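Local coordinates for Phosphoglucomutase/phosphomannomutase family protein (Burkholderia thailandensis, PDB 3UW2) that probably moves a phosphoryl group within hexose phosphates, as phosphohexose mutases do, and binds a metal ion, seen here as zinc, at residues F289-I303 with A342-D356. Sequence-based numbering, arbitrary orientation.
Sequences FAEEVLSRNPGAQII and APLAGEMSGHVFFKD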
# COMPACT_ATOMS: atom_id res chain seq x y z
N PHE A 289 -5.85 -5.88 14.29
CA PHE A 289 -6.59 -6.67 13.30
C PHE A 289 -6.34 -8.20 13.47
O PHE A 289 -7.25 -9.01 13.35
CB PHE A 289 -6.12 -6.22 11.90
CG PHE A 289 -6.60 -4.84 11.55
CD1 PHE A 289 -7.98 -4.52 11.66
CD2 PHE A 289 -5.72 -3.91 10.97
CE1 PHE A 289 -8.44 -3.25 11.33
CE2 PHE A 289 -6.18 -2.62 10.63
CZ PHE A 289 -7.56 -2.31 10.82
N ALA A 290 -5.09 -8.58 13.70
CA ALA A 290 -4.71 -9.98 13.83
C ALA A 290 -5.47 -10.55 15.02
O ALA A 290 -5.91 -11.70 14.98
CB ALA A 290 -3.19 -10.09 14.12
N GLU A 291 -5.55 -9.81 16.11
CA GLU A 291 -6.27 -10.33 17.25
C GLU A 291 -7.72 -10.66 16.86
O GLU A 291 -8.21 -11.75 17.14
CB GLU A 291 -6.19 -9.36 18.42
CG GLU A 291 -7.19 -9.61 19.56
CD GLU A 291 -6.97 -8.64 20.73
OE1 GLU A 291 -6.74 -7.41 20.50
OE2 GLU A 291 -7.01 -9.12 21.88
N GLU A 292 -8.40 -9.72 16.25
CA GLU A 292 -9.80 -9.97 15.88
C GLU A 292 -9.93 -11.12 14.81
O GLU A 292 -10.77 -12.03 14.94
CB GLU A 292 -10.41 -8.66 15.36
CG GLU A 292 -11.93 -8.71 15.21
CD GLU A 292 -12.41 -9.60 14.07
OE1 GLU A 292 -11.74 -9.63 13.01
OE2 GLU A 292 -13.44 -10.30 14.25
N VAL A 293 -9.07 -11.09 13.78
CA VAL A 293 -9.10 -12.14 12.74
C VAL A 293 -8.81 -13.51 13.33
O VAL A 293 -9.51 -14.47 13.04
CB VAL A 293 -8.13 -11.76 11.58
CG1 VAL A 293 -7.81 -12.91 10.60
CG2 VAL A 293 -8.64 -10.53 10.87
N LEU A 294 -7.77 -13.60 14.17
CA LEU A 294 -7.42 -14.89 14.74
C LEU A 294 -8.49 -15.47 15.69
O LEU A 294 -8.64 -16.71 15.82
CB LEU A 294 -6.06 -14.80 15.45
CG LEU A 294 -4.90 -14.66 14.44
CD1 LEU A 294 -3.69 -14.24 15.30
CD2 LEU A 294 -4.66 -16.01 13.70
N SER A 295 -9.27 -14.59 16.30
CA SER A 295 -10.36 -15.00 17.14
C SER A 295 -11.34 -15.79 16.32
O SER A 295 -11.94 -16.67 16.85
CB SER A 295 -11.04 -13.76 17.78
OG SER A 295 -12.06 -13.27 16.92
N ARG A 296 -11.47 -15.56 15.00
CA ARG A 296 -12.34 -16.36 14.11
C ARG A 296 -11.60 -17.39 13.22
O ARG A 296 -12.24 -18.14 12.50
CB ARG A 296 -13.26 -15.46 13.21
CG ARG A 296 -14.28 -14.60 14.04
CD ARG A 296 -15.04 -13.53 13.21
NE ARG A 296 -14.14 -12.47 12.73
CZ ARG A 296 -13.56 -12.43 11.52
NH1 ARG A 296 -13.78 -13.40 10.62
NH2 ARG A 296 -12.73 -11.44 11.23
N ASN A 297 -10.26 -17.39 13.25
CA ASN A 297 -9.46 -18.23 12.39
C ASN A 297 -8.30 -18.80 13.22
O ASN A 297 -7.15 -18.39 13.00
CB ASN A 297 -8.86 -17.37 11.25
CG ASN A 297 -9.90 -16.88 10.26
OD1 ASN A 297 -10.23 -17.62 9.34
ND2 ASN A 297 -10.47 -15.67 10.48
N PRO A 298 -8.57 -19.70 14.18
CA PRO A 298 -7.52 -20.18 15.10
C PRO A 298 -6.42 -20.88 14.32
O PRO A 298 -6.73 -21.62 13.36
CB PRO A 298 -8.23 -21.18 16.02
CG PRO A 298 -9.69 -20.95 15.82
CD PRO A 298 -9.89 -20.29 14.47
N GLY A 299 -5.16 -20.57 14.63
CA GLY A 299 -4.04 -21.21 13.96
C GLY A 299 -3.53 -20.50 12.69
O GLY A 299 -2.44 -20.88 12.19
N ALA A 300 -4.31 -19.54 12.14
CA ALA A 300 -3.98 -18.89 10.83
C ALA A 300 -2.61 -18.18 10.82
O ALA A 300 -2.11 -17.74 11.86
CB ALA A 300 -5.10 -17.92 10.39
N GLN A 301 -2.01 -18.10 9.64
CA GLN A 301 -0.76 -17.30 9.48
C GLN A 301 -1.12 -15.83 9.39
O GLN A 301 -2.15 -15.50 8.84
CB GLN A 301 -0.02 -17.74 8.23
CG GLN A 301 0.65 -19.12 8.43
CD GLN A 301 1.27 -19.63 7.16
OE1 GLN A 301 0.59 -19.79 6.09
NE2 GLN A 301 2.57 -19.89 7.24
N ILE A 302 -0.26 -14.95 9.91
CA ILE A 302 -0.44 -13.50 9.72
C ILE A 302 0.86 -13.03 9.13
O ILE A 302 1.94 -13.28 9.72
CB ILE A 302 -0.67 -12.78 11.08
CG1 ILE A 302 -1.89 -13.37 11.83
CG2 ILE A 302 -0.73 -11.23 10.90
CD1 ILE A 302 -3.24 -13.20 11.13
N ILE A 303 0.80 -12.44 7.95
CA ILE A 303 2.01 -12.02 7.21
C ILE A 303 2.37 -10.55 7.48
O ILE A 303 1.50 -9.69 7.43
CB ILE A 303 1.83 -12.24 5.69
CG1 ILE A 303 1.53 -13.75 5.40
CG2 ILE A 303 3.12 -11.78 4.93
CD1 ILE A 303 0.88 -14.05 4.01
N ALA A 342 -3.23 -17.15 3.59
CA ALA A 342 -3.42 -16.47 4.88
C ALA A 342 -4.59 -15.47 4.94
O ALA A 342 -4.95 -14.93 3.96
CB ALA A 342 -2.13 -15.83 5.36
N PRO A 343 -5.21 -15.29 6.12
CA PRO A 343 -6.35 -14.39 6.14
C PRO A 343 -5.98 -12.88 6.16
O PRO A 343 -6.85 -12.08 5.84
CB PRO A 343 -7.13 -14.83 7.40
CG PRO A 343 -5.99 -15.19 8.35
CD PRO A 343 -5.06 -16.00 7.41
N LEU A 344 -4.74 -12.51 6.49
CA LEU A 344 -4.40 -11.09 6.74
C LEU A 344 -2.87 -10.87 6.56
O LEU A 344 -2.09 -11.77 6.97
CB LEU A 344 -4.67 -10.77 8.23
CG LEU A 344 -4.43 -9.34 8.73
CD1 LEU A 344 -5.35 -8.33 7.99
CD2 LEU A 344 -4.67 -9.31 10.27
N ALA A 345 -2.48 -9.75 5.95
CA ALA A 345 -1.02 -9.29 5.91
C ALA A 345 -1.00 -7.79 6.11
O ALA A 345 -1.98 -7.13 5.83
CB ALA A 345 -0.37 -9.61 4.60
N GLY A 346 0.13 -7.23 6.54
CA GLY A 346 0.23 -5.78 6.56
C GLY A 346 1.72 -5.46 6.46
O GLY A 346 2.55 -6.32 6.77
N GLU A 347 2.05 -4.26 5.97
CA GLU A 347 3.43 -3.82 5.94
C GLU A 347 3.57 -2.51 6.65
O GLU A 347 2.62 -1.74 6.75
CB GLU A 347 3.89 -3.57 4.54
CG GLU A 347 3.56 -4.61 3.50
CD GLU A 347 3.80 -3.98 2.14
OE1 GLU A 347 2.87 -3.35 1.61
OE2 GLU A 347 4.95 -4.05 1.66
N MET A 348 4.78 -2.25 7.12
CA MET A 348 5.07 -1.02 7.86
C MET A 348 4.58 0.24 7.09
O MET A 348 3.86 1.08 7.67
CB MET A 348 6.57 -0.97 8.17
CG MET A 348 6.94 0.00 9.27
SD MET A 348 5.80 -0.26 10.65
CE MET A 348 6.40 1.08 11.68
N SER A 349 4.90 0.31 5.80
CA SER A 349 4.39 1.38 4.88
C SER A 349 2.88 1.65 4.88
O SER A 349 2.45 2.64 4.32
CB SER A 349 4.77 1.05 3.46
OG SER A 349 3.87 0.04 3.04
N GLY A 350 2.08 0.79 5.49
CA GLY A 350 0.66 1.07 5.69
C GLY A 350 -0.32 0.45 4.68
O GLY A 350 -1.49 0.90 4.54
N HIS A 351 0.14 -0.54 3.92
CA HIS A 351 -0.83 -1.28 3.11
C HIS A 351 -1.28 -2.43 3.95
O HIS A 351 -0.43 -3.15 4.50
CB HIS A 351 -0.21 -1.82 1.82
CG HIS A 351 0.30 -0.76 0.86
ND1 HIS A 351 -0.34 -0.43 -0.28
CD2 HIS A 351 1.49 -0.01 0.86
CE1 HIS A 351 0.37 0.49 -0.98
NE2 HIS A 351 1.49 0.76 -0.27
N VAL A 352 -2.59 -2.68 4.03
CA VAL A 352 -3.10 -3.75 4.87
C VAL A 352 -4.00 -4.60 3.99
O VAL A 352 -4.88 -4.05 3.26
CB VAL A 352 -3.87 -3.17 6.11
CG1 VAL A 352 -4.36 -4.30 7.03
CG2 VAL A 352 -2.96 -2.26 6.94
N PHE A 353 -3.79 -5.92 4.01
CA PHE A 353 -4.45 -6.77 3.05
C PHE A 353 -5.37 -7.73 3.81
O PHE A 353 -4.87 -8.67 4.46
CB PHE A 353 -3.43 -7.59 2.25
CG PHE A 353 -2.32 -6.80 1.59
CD1 PHE A 353 -1.29 -6.23 2.34
CD2 PHE A 353 -2.24 -6.73 0.19
CE1 PHE A 353 -0.21 -5.56 1.69
CE2 PHE A 353 -1.18 -6.07 -0.46
CZ PHE A 353 -0.17 -5.49 0.30
N PHE A 354 -6.69 -7.56 3.69
CA PHE A 354 -7.68 -8.51 4.26
C PHE A 354 -8.11 -9.50 3.18
O PHE A 354 -8.67 -9.06 2.18
CB PHE A 354 -8.96 -7.77 4.74
CG PHE A 354 -8.74 -6.89 5.95
CD1 PHE A 354 -8.87 -7.42 7.24
CD2 PHE A 354 -8.29 -5.54 5.79
CE1 PHE A 354 -8.62 -6.61 8.38
CE2 PHE A 354 -8.08 -4.76 6.92
CZ PHE A 354 -8.24 -5.29 8.20
N LYS A 355 -7.84 -10.79 3.40
CA LYS A 355 -8.47 -11.83 2.65
C LYS A 355 -9.68 -12.28 3.44
O LYS A 355 -10.77 -12.42 2.87
CB LYS A 355 -7.52 -13.00 2.39
CG LYS A 355 -8.18 -14.20 1.69
CD LYS A 355 -8.78 -13.82 0.34
CE LYS A 355 -9.58 -15.03 -0.16
NZ LYS A 355 -9.03 -15.10 -1.53
N ASP A 356 -9.54 -12.45 4.75
CA ASP A 356 -10.74 -12.73 5.62
C ASP A 356 -11.88 -11.77 5.33
O ASP A 356 -11.67 -10.54 5.41
CB ASP A 356 -10.28 -12.56 7.07
CG ASP A 356 -11.42 -12.56 8.06
OD1 ASP A 356 -11.89 -13.66 8.33
OD2 ASP A 356 -11.79 -11.50 8.60
O HOH W 1 -11.05 -16.10 7.13
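In the third alpha/beta/alpha domain, strand 301-303 pairs in parallel with strand 344-346, the two being the inner strands of their sheet, while helix 289-296 packs over one face, a compact example of how a helix and the strand that follows it can both bind the same neighbouring strand. Ile303 makes both backbone bonds: its N donates to Leu344 O (3.1 Å), and its O accepts from Gly346 N (3.0 Å). Beneath the helix, Leu344 carries much of the packing. With CG anti to the backbone N (chi1 -178°), it lays CD2 against the helix backbone, 3.5 Å from Ala290 N, while its CD1 sits over one face of the Phe354 ring, toward the rim. That ring in turn points CZ at the centre of the Phe289 face in a T-shaped stack, planes 85° apart. Farther along, Pro343 CG is wedged between Val293 CG1 and Ala300 CB, the latter at 3.5 Å; Gln301 O, buried beside the proline ring, finds no hydrogen-bond partner.

Arg296 grips Asp356 end-on, NH1 to OD1 and NH2 to OD2, the latter 2.8 Å long and nearly straight. The NE side of the same guanidinium holds both oxygens of Glu292, so two carboxylates fix its rotation. Asn297 ND2 adds a longer bond to Asp356 OD1 (3.3 Å), arriving from above the carboxylate plane, and also donates to Val293 O; a water links Asn297 OD1 to Asp356 OD1. Arg370 of helix 364-375 forms a second salt bridge with Asp356 OD2, a further positive charge that probably helps balance the two neighbouring carboxylates, although it lies close to Arg296. Helix 282-296 lies against a four-stranded mixed sheet of order 2-1-3-4, the layered core characteristic of the alpha/beta/alpha domains of phosphohexose mutases.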